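Local coordinates for alpha-L-arabinosidase (Xanthomonas axonopodis pv. citri, PDB 6D25), which probably removes alpha-L-arabinofuranosyl side chains from arabinoxylans by hydrolysis, including those on internally di-substituted xylose units, as a GH51 arabinofuranosidase, at residues Ala454-Leu465 with Val500-Leu509; Ala27-Leu35 with Leu410-Gln418. All coordinates share one frame; numbering follows the deposited sequence.

Contact 1 of 2, residues Ala454-Leu465 with Val500-Leu509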
loop_
_atom_site.group_PDB
_atom_site.type_symbol
_atom_site.label_atom_id
_atom_site.label_comp_id
_atom_site.label_asym_id
_atom_site.label_seq_id
_atom_site.Cartn_x
_atom_site.Cartn_y
_atom_site.Cartn_z
ATOM N N ALA A 454 19.823 52.285 12.196
ATOM C CA ALA A 454 19.880 51.929 13.598
ATOM C C ALA A 454 21.321 52.089 14.105
ATOM O O ALA A 454 22.304 51.945 13.344
ATOM C CB ALA A 454 19.383 50.522 13.805
ATOM N N THR A 455 21.428 52.433 15.383
ATOM C CA THR A 455 22.688 52.369 16.095
ATOM C C THR A 455 22.643 51.151 17.017
ATOM O O THR A 455 21.768 51.110 17.895
ATOM C CB THR A 455 22.943 53.621 16.933
ATOM O OG1 THR A 455 22.867 54.709 16.015
ATOM C CG2 THR A 455 24.301 53.617 17.607
ATOM N N VAL A 456 23.531 50.192 16.805
ATOM C CA VAL A 456 23.517 48.983 17.596
ATOM C C VAL A 456 24.760 48.974 18.495
ATOM O O VAL A 456 25.885 49.124 18.024
ATOM C CB VAL A 456 23.446 47.734 16.711
ATOM C CG1 VAL A 456 23.266 46.478 17.555
ATOM C CG2 VAL A 456 22.320 47.812 15.700
ATOM N N SER A 457 24.549 48.795 19.791
ATOM C CA SER A 457 25.623 48.796 20.759
ATOM C C SER A 457 25.630 47.449 21.500
ATOM O O SER A 457 24.694 47.135 22.218
ATOM C CB SER A 457 25.443 49.954 21.689
ATOM O OG SER A 457 26.436 49.933 22.689
ATOM N N VAL A 458 26.647 46.636 21.217
ATOM C CA VAL A 458 26.724 45.268 21.740
ATOM C C VAL A 458 27.869 45.189 22.756
ATOM O O VAL A 458 29.048 45.383 22.420
ATOM C CB VAL A 458 26.958 44.254 20.616
ATOM C CG1 VAL A 458 27.004 42.844 21.164
ATOM C CG2 VAL A 458 25.931 44.390 19.505
ATOM N N GLN A 459 27.479 44.867 23.979
ATOM C CA GLN A 459 28.397 44.549 25.071
ATOM C C GLN A 459 28.899 43.101 24.858
ATOM O O GLN A 459 28.098 42.177 24.811
ATOM C CB GLN A 459 27.618 44.714 26.373
ATOM C CG GLN A 459 28.380 44.315 27.623
ATOM C CD GLN A 459 29.342 45.390 28.067
ATOM O OE1 GLN A 459 29.234 46.563 27.687
ATOM N NE2 GLN A 459 30.288 44.966 28.884
ATOM N N VAL A 460 30.208 42.920 24.747
ATOM C CA VAL A 460 30.798 41.620 24.467
ATOM C C VAL A 460 31.425 41.089 25.760
ATOM O O VAL A 460 32.286 41.729 26.321
ATOM C CB VAL A 460 31.837 41.687 23.333
ATOM C CG1 VAL A 460 32.501 40.322 23.089
ATOM C CG2 VAL A 460 31.230 42.232 22.055
ATOM N N GLU A 461 30.991 39.914 26.202
ATOM C CA GLU A 461 31.578 39.223 27.351
ATOM C C GLU A 461 32.424 38.040 26.859
ATOM O O GLU A 461 31.992 37.319 25.951
ATOM C CB GLU A 461 30.475 38.715 28.273
ATOM C CG GLU A 461 29.621 39.825 28.877
ATOM C CD GLU A 461 30.362 40.831 29.762
ATOM O OE1 GLU A 461 31.414 40.448 30.326
ATOM O OE2 GLU A 461 29.913 41.998 29.838
ATOM N N GLY A 462 33.603 37.866 27.463
ATOM C CA GLY A 462 34.414 36.687 27.268
ATOM C C GLY A 462 35.340 36.773 26.068
ATOM O O GLY A 462 35.831 35.754 25.587
ATOM N N LEU A 463 35.620 37.973 25.579
ATOM C CA LEU A 463 36.527 38.143 24.448
ATOM C C LEU A 463 37.120 39.545 24.488
ATOM O O LEU A 463 36.390 40.505 24.308
ATOM C CB LEU A 463 35.777 37.970 23.131
ATOM C CG LEU A 463 36.608 38.196 21.873
ATOM C CD1 LEU A 463 37.653 37.104 21.713
ATOM C CD2 LEU A 463 35.723 38.258 20.649
ATOM N N PRO A 464 38.440 39.652 24.709
ATOM C CA PRO A 464 39.081 40.968 24.554
ATOM C C PRO A 464 38.958 41.447 23.101
ATOM O O PRO A 464 39.217 40.672 22.202
ATOM C CB PRO A 464 40.550 40.739 24.953
ATOM C CG PRO A 464 40.593 39.354 25.606
ATOM C CD PRO A 464 39.407 38.594 25.065
ATOM N N LEU A 465 38.519 42.683 22.870
ATOM C CA LEU A 465 38.280 43.183 21.514
ATOM C C LEU A 465 39.469 43.988 21.022
ATOM O O LEU A 465 39.970 44.821 21.749
ATOM C CB LEU A 465 37.055 44.084 21.532
ATOM C CG LEU A 465 35.752 43.363 21.901
ATOM C CD1 LEU A 465 34.573 44.329 21.921
ATOM C CD2 LEU A 465 35.433 42.218 20.930
ATOM N N VAL A 500 35.126 49.157 17.618
ATOM C CA VAL A 500 35.283 48.531 18.892
ATOM C C VAL A 500 35.719 49.601 19.891
ATOM O O VAL A 500 36.545 50.410 19.567
ATOM C CB VAL A 500 36.331 47.403 18.775
ATOM C CG1 VAL A 500 37.214 47.259 20.012
ATOM C CG2 VAL A 500 35.675 46.112 18.359
ATOM N N GLN A 501 35.177 49.559 21.089
ATOM C CA GLN A 501 35.724 50.366 22.166
ATOM C C GLN A 501 35.502 49.628 23.467
ATOM O O GLN A 501 34.362 49.352 23.850
ATOM C CB GLN A 501 35.132 51.761 22.276
ATOM C CG GLN A 501 35.970 52.618 23.234
ATOM C CD GLN A 501 35.723 52.392 24.707
ATOM O OE1 GLN A 501 34.572 52.261 25.150
ATOM N NE2 GLN A 501 36.806 52.340 25.474
ATOM N N GLY A 502 36.607 49.300 24.139
ATOM C CA GLY A 502 36.536 48.567 25.367
ATOM C C GLY A 502 35.921 47.216 25.113
ATOM O O GLY A 502 36.420 46.469 24.281
ATOM N N LYS A 503 34.817 46.927 25.792
ATOM C CA LYS A 503 34.096 45.693 25.592
ATOM C C LYS A 503 32.867 45.896 24.678
ATOM O O LYS A 503 32.049 45.037 24.629
ATOM C CB LYS A 503 33.716 45.125 26.955
ATOM C CG LYS A 503 34.939 44.684 27.777
ATOM C CD LYS A 503 34.641 44.334 29.198
ATOM C CE LYS A 503 33.542 43.300 29.306
ATOM N NZ LYS A 503 33.151 43.069 30.714
ATOM N N THR A 504 32.772 46.999 23.947
ATOM C CA THR A 504 31.589 47.302 23.145
ATOM C C THR A 504 31.918 47.223 21.643
ATOM O O THR A 504 32.958 47.758 21.203
ATOM C CB THR A 504 31.072 48.706 23.490
ATOM O OG1 THR A 504 30.795 48.718 24.882
ATOM C CG2 THR A 504 29.818 49.123 22.755
ATOM N N VAL A 505 31.010 46.591 20.884
ATOM C CA VAL A 505 30.982 46.758 19.449
ATOM C C VAL A 505 29.843 47.728 19.092
ATOM O O VAL A 505 28.688 47.483 19.415
ATOM C CB VAL A 505 30.811 45.414 18.708
ATOM C CG1 VAL A 505 30.764 45.608 17.207
ATOM C CG2 VAL A 505 31.959 44.463 19.004
ATOM N N ASN A 506 30.178 48.835 18.454
ATOM C CA ASN A 506 29.175 49.842 18.066
ATOM C C ASN A 506 29.011 49.751 16.550
ATOM O O ASN A 506 30.008 49.757 15.825
ATOM C CB ASN A 506 29.594 51.263 18.494
ATOM C CG ASN A 506 28.637 52.365 18.052
ATOM O OD1 ASN A 506 27.630 52.601 18.737
ATOM N ND2 ASN A 506 28.972 53.099 16.974
ATOM N N VAL A 507 27.765 49.677 16.094
ATOM C CA VAL A 507 27.480 49.487 14.680
ATOM C C VAL A 507 26.488 50.566 14.217
ATOM O O VAL A 507 25.391 50.668 14.748
ATOM C CB VAL A 507 26.898 48.095 14.431
ATOM C CG1 VAL A 507 26.732 47.831 12.935
ATOM C CG2 VAL A 507 27.724 46.990 15.061
ATOM N N ALA A 508 26.871 51.327 13.217
ATOM C CA ALA A 508 25.944 52.189 12.461
ATOM C C ALA A 508 25.358 51.351 11.317
ATOM O O ALA A 508 26.021 51.048 10.317
ATOM C CB ALA A 508 26.660 53.437 11.974
ATOM N N LEU A 509 24.132 50.895 11.525
ATOM C CA LEU A 509 23.506 49.876 10.665
ATOM C C LEU A 509 22.494 50.556 9.738
ATOM O O LEU A 509 21.447 51.056 10.211
ATOM C CB LEU A 509 22.813 48.868 11.580
ATOM C CG LEU A 509 22.316 47.611 10.896
ATOM C CD1 LEU A 509 23.453 46.878 10.187
ATOM C CD2 LEU A 509 21.628 46.680 11.894
#
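V456 and V507 face each other as a hydrogen-bonded pair of antiparallel strands, 454-461 and 504-509. The axes of these short segments run at 163°. Paired backbone bonds likewise link A454 with L509 and V458 with V505. One further bond runs from V460 N to K503 O at 2.8 Å, and its donor is nearly in line with the C=O. Between these pairs, CA-H groups of T455, S457, T504 and N506 approach carbonyl oxygens of the opposite strand.

Most of the apolar contacts lie on the face of A454, V456, V458, V505, V507 and L509. V456 CG2 meets L509 CD2 at 4.0 Å. V460, L465 and V500 extend this patch at the end. Across the contact V505 CG2 meets V460 CG2 at 3.8 Å and L465 CD1 at 3.9 Å. L465 CB rests on V500 CG1 at 3.5 Å. L465 CD1 reaches over the type II' turn Q501-T504, which closes the tight beta hairpin of strands 498-501 and 504-509.

The polar face carries T455, S457, Q459, T504 and N506. At its end K503 NZ forms a salt bridge with E461 OE1 at 3.2 Å, on the syn side, 24° out of the carboxylate plane. E461 bends back at chi2 (-61°) to get there. Its OE2 accepts a bond from Q459 NE2 at 3.1 Å, so both carboxylate oxygens are held.

In this C-terminal beta domain, strand 29-36 flanks strand 454-461 in parallel. L445 of strand 441-447 and L517 of strand 513-519 touch V507.

Contact 2 of 2, residues Ala27-Leu35 with Leu410-Gln418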
loop_
_atom_site.group_PDB
_atom_site.type_symbol
_atom_site.label_atom_id
_atom_site.label_comp_id
_atom_site.label_asym_id
_atom_site.label_seq_id
_atom_site.Cartn_x
_atom_site.Cartn_y
_atom_site.Cartn_z
ATOM N N ALA A 27 13.214 58.241 11.387
ATOM C CA ALA A 27 14.236 58.573 12.402
ATOM C C ALA A 27 14.978 57.306 12.840
ATOM O O ALA A 27 14.370 56.222 12.919
ATOM C CB ALA A 27 13.619 59.259 13.601
ATOM N N GLU A 28 16.283 57.495 13.069
ATOM C CA GLU A 28 17.248 56.499 13.573
ATOM C C GLU A 28 16.811 56.005 14.965
ATOM O O GLU A 28 16.335 56.738 15.814
ATOM C CB GLU A 28 18.647 57.138 13.607
ATOM C CG GLU A 28 19.725 56.324 14.343
ATOM C CD GLU A 28 21.150 56.529 13.857
ATOM O OE1 GLU A 28 22.001 56.915 14.674
ATOM O OE2 GLU A 28 21.419 56.255 12.671
ATOM N N VAL A 29 17.029 54.702 15.148
ATOM C CA VAL A 29 16.636 53.834 16.266
ATOM C C VAL A 29 17.883 53.353 17.066
ATOM O O VAL A 29 18.962 53.161 16.475
ATOM C CB VAL A 29 15.816 52.723 15.557
ATOM C CG1 VAL A 29 16.060 51.312 16.008
ATOM C CG2 VAL A 29 14.341 53.070 15.554
ATOM N N LYS A 30 17.746 53.119 18.382
ATOM C CA LYS A 30 18.811 52.598 19.205
ATOM C C LYS A 30 18.532 51.156 19.620
ATOM O O LYS A 30 17.436 50.831 20.126
ATOM C CB LYS A 30 18.938 53.453 20.473
ATOM C CG LYS A 30 19.489 54.838 20.200
ATOM C CD LYS A 30 18.947 55.912 21.139
ATOM C CE LYS A 30 19.517 57.277 20.801
ATOM N NZ LYS A 30 18.522 58.372 20.946
ATOM N N VAL A 31 19.531 50.314 19.463
ATOM C CA VAL A 31 19.429 48.910 19.871
ATOM C C VAL A 31 20.633 48.616 20.778
ATOM O O VAL A 31 21.777 48.943 20.419
ATOM C CB VAL A 31 19.416 47.985 18.636
ATOM C CG1 VAL A 31 19.382 46.512 18.984
ATOM C CG2 VAL A 31 18.258 48.284 17.720
ATOM N N ASN A 32 20.383 47.958 21.904
ATOM C CA ASN A 32 21.420 47.539 22.839
ATOM C C ASN A 32 21.430 46.013 22.866
ATOM O O ASN A 32 20.392 45.391 22.754
ATOM C CB ASN A 32 21.188 48.060 24.262
ATOM C CG ASN A 32 21.250 49.575 24.316
ATOM O OD1 ASN A 32 22.222 50.161 23.845
ATOM N ND2 ASN A 32 20.200 50.228 24.806
ATOM N N GLY A 33 22.578 45.414 23.047
ATOM C CA GLY A 33 22.625 43.958 23.094
ATOM C C GLY A 33 23.808 43.448 23.905
ATOM O O GLY A 33 24.692 44.215 24.291
ATOM N N THR A 34 23.790 42.133 24.119
ATOM C CA THR A 34 24.831 41.447 24.851
ATOM C C THR A 34 25.216 40.173 24.094
ATOM O O THR A 34 24.330 39.393 23.714
ATOM C CB THR A 34 24.366 41.117 26.277
ATOM O OG1 THR A 34 24.013 42.348 26.901
ATOM C CG2 THR A 34 25.447 40.484 27.120
ATOM N N LEU A 35 26.514 39.993 23.888
ATOM C CA LEU A 35 27.064 38.812 23.223
ATOM C C LEU A 35 27.884 38.028 24.250
ATOM O O LEU A 35 28.830 38.578 24.871
ATOM C CB LEU A 35 27.962 39.248 22.068
ATOM C CG LEU A 35 28.711 38.112 21.351
ATOM C CD1 LEU A 35 27.747 37.099 20.780
ATOM C CD2 LEU A 35 29.668 38.645 20.294
ATOM N N LEU A 410 26.713 31.254 19.737
ATOM C CA LEU A 410 26.925 32.133 20.864
ATOM C C LEU A 410 25.636 32.924 21.147
ATOM O O LEU A 410 25.004 33.450 20.217
ATOM C CB LEU A 410 28.060 33.117 20.583
ATOM C CG LEU A 410 29.404 32.486 20.220
ATOM C CD1 LEU A 410 30.395 33.569 19.863
ATOM C CD2 LEU A 410 29.964 31.599 21.320
ATOM N N PRO A 411 25.251 33.025 22.425
ATOM C CA PRO A 411 24.035 33.786 22.773
ATOM C C PRO A 411 24.213 35.254 22.421
ATOM O O PRO A 411 25.209 35.858 22.840
ATOM C CB PRO A 411 23.842 33.607 24.285
ATOM C CG PRO A 411 24.578 32.268 24.550
ATOM C CD PRO A 411 25.730 32.257 23.581
ATOM N N LEU A 412 23.285 35.793 21.667
ATOM C CA LEU A 412 23.222 37.232 21.358
ATOM C C LEU A 412 21.818 37.708 21.733
ATOM O O LEU A 412 20.866 37.282 21.114
ATOM C CB LEU A 412 23.528 37.489 19.880
ATOM C CG LEU A 412 23.382 38.961 19.446
ATOM C CD1 LEU A 412 24.459 39.858 20.055
ATOM C CD2 LEU A 412 23.494 39.092 17.938
ATOM N N GLN A 413 21.700 38.548 22.742
ATOM C CA GLN A 413 20.406 39.100 23.165
ATOM C C GLN A 413 20.322 40.551 22.692
ATOM O O GLN A 413 21.232 41.303 22.982
ATOM C CB GLN A 413 20.279 39.065 24.700
ATOM C CG GLN A 413 18.821 39.017 25.173
ATOM C CD GLN A 413 18.498 39.752 26.466
ATOM O OE1 GLN A 413 19.295 39.817 27.410
ATOM N NE2 GLN A 413 17.300 40.325 26.514
ATOM N N LEU A 414 19.313 40.913 21.924
ATOM C CA LEU A 414 19.157 42.309 21.452
ATOM C C LEU A 414 17.923 42.907 22.115
ATOM O O LEU A 414 16.902 42.271 22.114
ATOM C CB LEU A 414 19.005 42.354 19.929
ATOM C CG LEU A 414 20.189 41.840 19.125
ATOM C CD1 LEU A 414 19.901 41.887 17.666
ATOM C CD2 LEU A 414 21.428 42.649 19.415
ATOM N N GLN A 415 18.032 44.121 22.596
ATOM C CA GLN A 415 16.888 44.904 23.036
ATOM C C GLN A 415 16.603 45.956 21.962
ATOM O O GLN A 415 17.353 46.891 21.803
ATOM C CB GLN A 415 17.130 45.530 24.408
ATOM C CG GLN A 415 16.989 44.466 25.496
ATOM C CD GLN A 415 18.312 44.078 26.108
ATOM O OE1 GLN A 415 19.005 44.949 26.630
ATOM N NE2 GLN A 415 18.658 42.784 26.078
ATOM N N THR A 416 15.572 45.687 21.191
ATOM C CA THR A 416 15.273 46.405 19.959
ATOM C C THR A 416 13.846 46.938 20.079
ATOM O O THR A 416 12.973 46.229 20.562
ATOM C CB THR A 416 15.447 45.521 18.706
ATOM O OG1 THR A 416 15.095 46.307 17.576
ATOM C CG2 THR A 416 14.618 44.261 18.688
ATOM N N PRO A 417 13.608 48.152 19.587
ATOM C CA PRO A 417 12.242 48.589 19.375
ATOM C C PRO A 417 11.626 47.789 18.216
ATOM O O PRO A 417 12.355 47.106 17.457
ATOM C CB PRO A 417 12.286 50.077 18.990
ATOM C CG PRO A 417 13.746 50.446 19.005
ATOM C CD PRO A 417 14.552 49.168 19.113
ATOM N N GLN A 418 10.308 47.899 18.086
ATOM C CA GLN A 418 9.631 47.374 16.914
ATOM C C GLN A 418 9.738 48.370 15.764
ATOM O O GLN A 418 9.740 49.587 15.955
ATOM C CB GLN A 418 8.162 47.075 17.208
ATOM C CG GLN A 418 7.960 46.011 18.282
ATOM C CD GLN A 418 8.346 44.639 17.789
ATOM O OE1 GLN A 418 7.666 44.039 16.957
ATOM N NE2 GLN A 418 9.433 44.112 18.307
HETATM O O HOH W 1 21.196 43.006 26.227
#
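V31 and T416 lie side by side and point the same way. V31 CG2 touches T416 OG1 at 3.7 Å. The T416 hydroxyl stands anti to its own backbone N (chi1 178°), and from there it donates to P417 O at 2.9 Å, in the carbonyl plane on a lone pair. It also bonds V429 N of strand 424-435. Next along, V29 CG1 reaches toward the ring of P417, 3.9 Å from its CG. The proline ring also lies against the backbone at K30 O.

At the other end L35 extends over the chain at L410-P411. L35 CD1 lies 4.0 Å from L410 CB and also touches P411 O. L412 comes from the facing strand, and its CD1 reaches L35 CB. Between these groups G33 faces L414. The two backbones come close here, with CA atoms 4.2 Å apart.

N32, T34, Q413 and Q415 occupy the other face. There a water lies 3.0 Å from T34 OG1 and accepts from Q415 NE2 at 2.6 Å.

Strands 29-35 and 412-415 run antiparallel. The pairing builds an N-terminal strand into the C-terminal beta domain, some 375 residues later. Paired backbone bonds join N32 with Q415 and T34 with Q413; Q415 N to N32 O is the shortest, at 2.7 Å. V31 and L35 pack on strand 424-435, and L35, L410 and L412 on strand 441-447. The chemistry is thus two-sided: backbone bonds fix the register, apolar groups fill one face, and on the other T34 and Q415 share a water.

Overall arrangement
Contacts 1 and 2 belong to one mixed beta sheet, with centres 11 Å apart. Strand 29-36 is common ground: it pairs antiparallel with strand 407-421 in contact 2 and parallel with strand 454-461 of contact 1. The order is therefore 407-421, 29-36, 454-461, 504-509. Probable hydrogen bonds T455 N to V29 O and S457 N to V31 O, each 2.8 Å, connect the two contacts. The N-terminal strand is thus built into the C-terminal beta domain. The separate eight-stranded parallel sheet fits the (beta/alpha)8 barrel that carries the active site in GH51 enzymes. Both contacts lie far out, about 30 Å and 27 Å from the chain centre to their own centres.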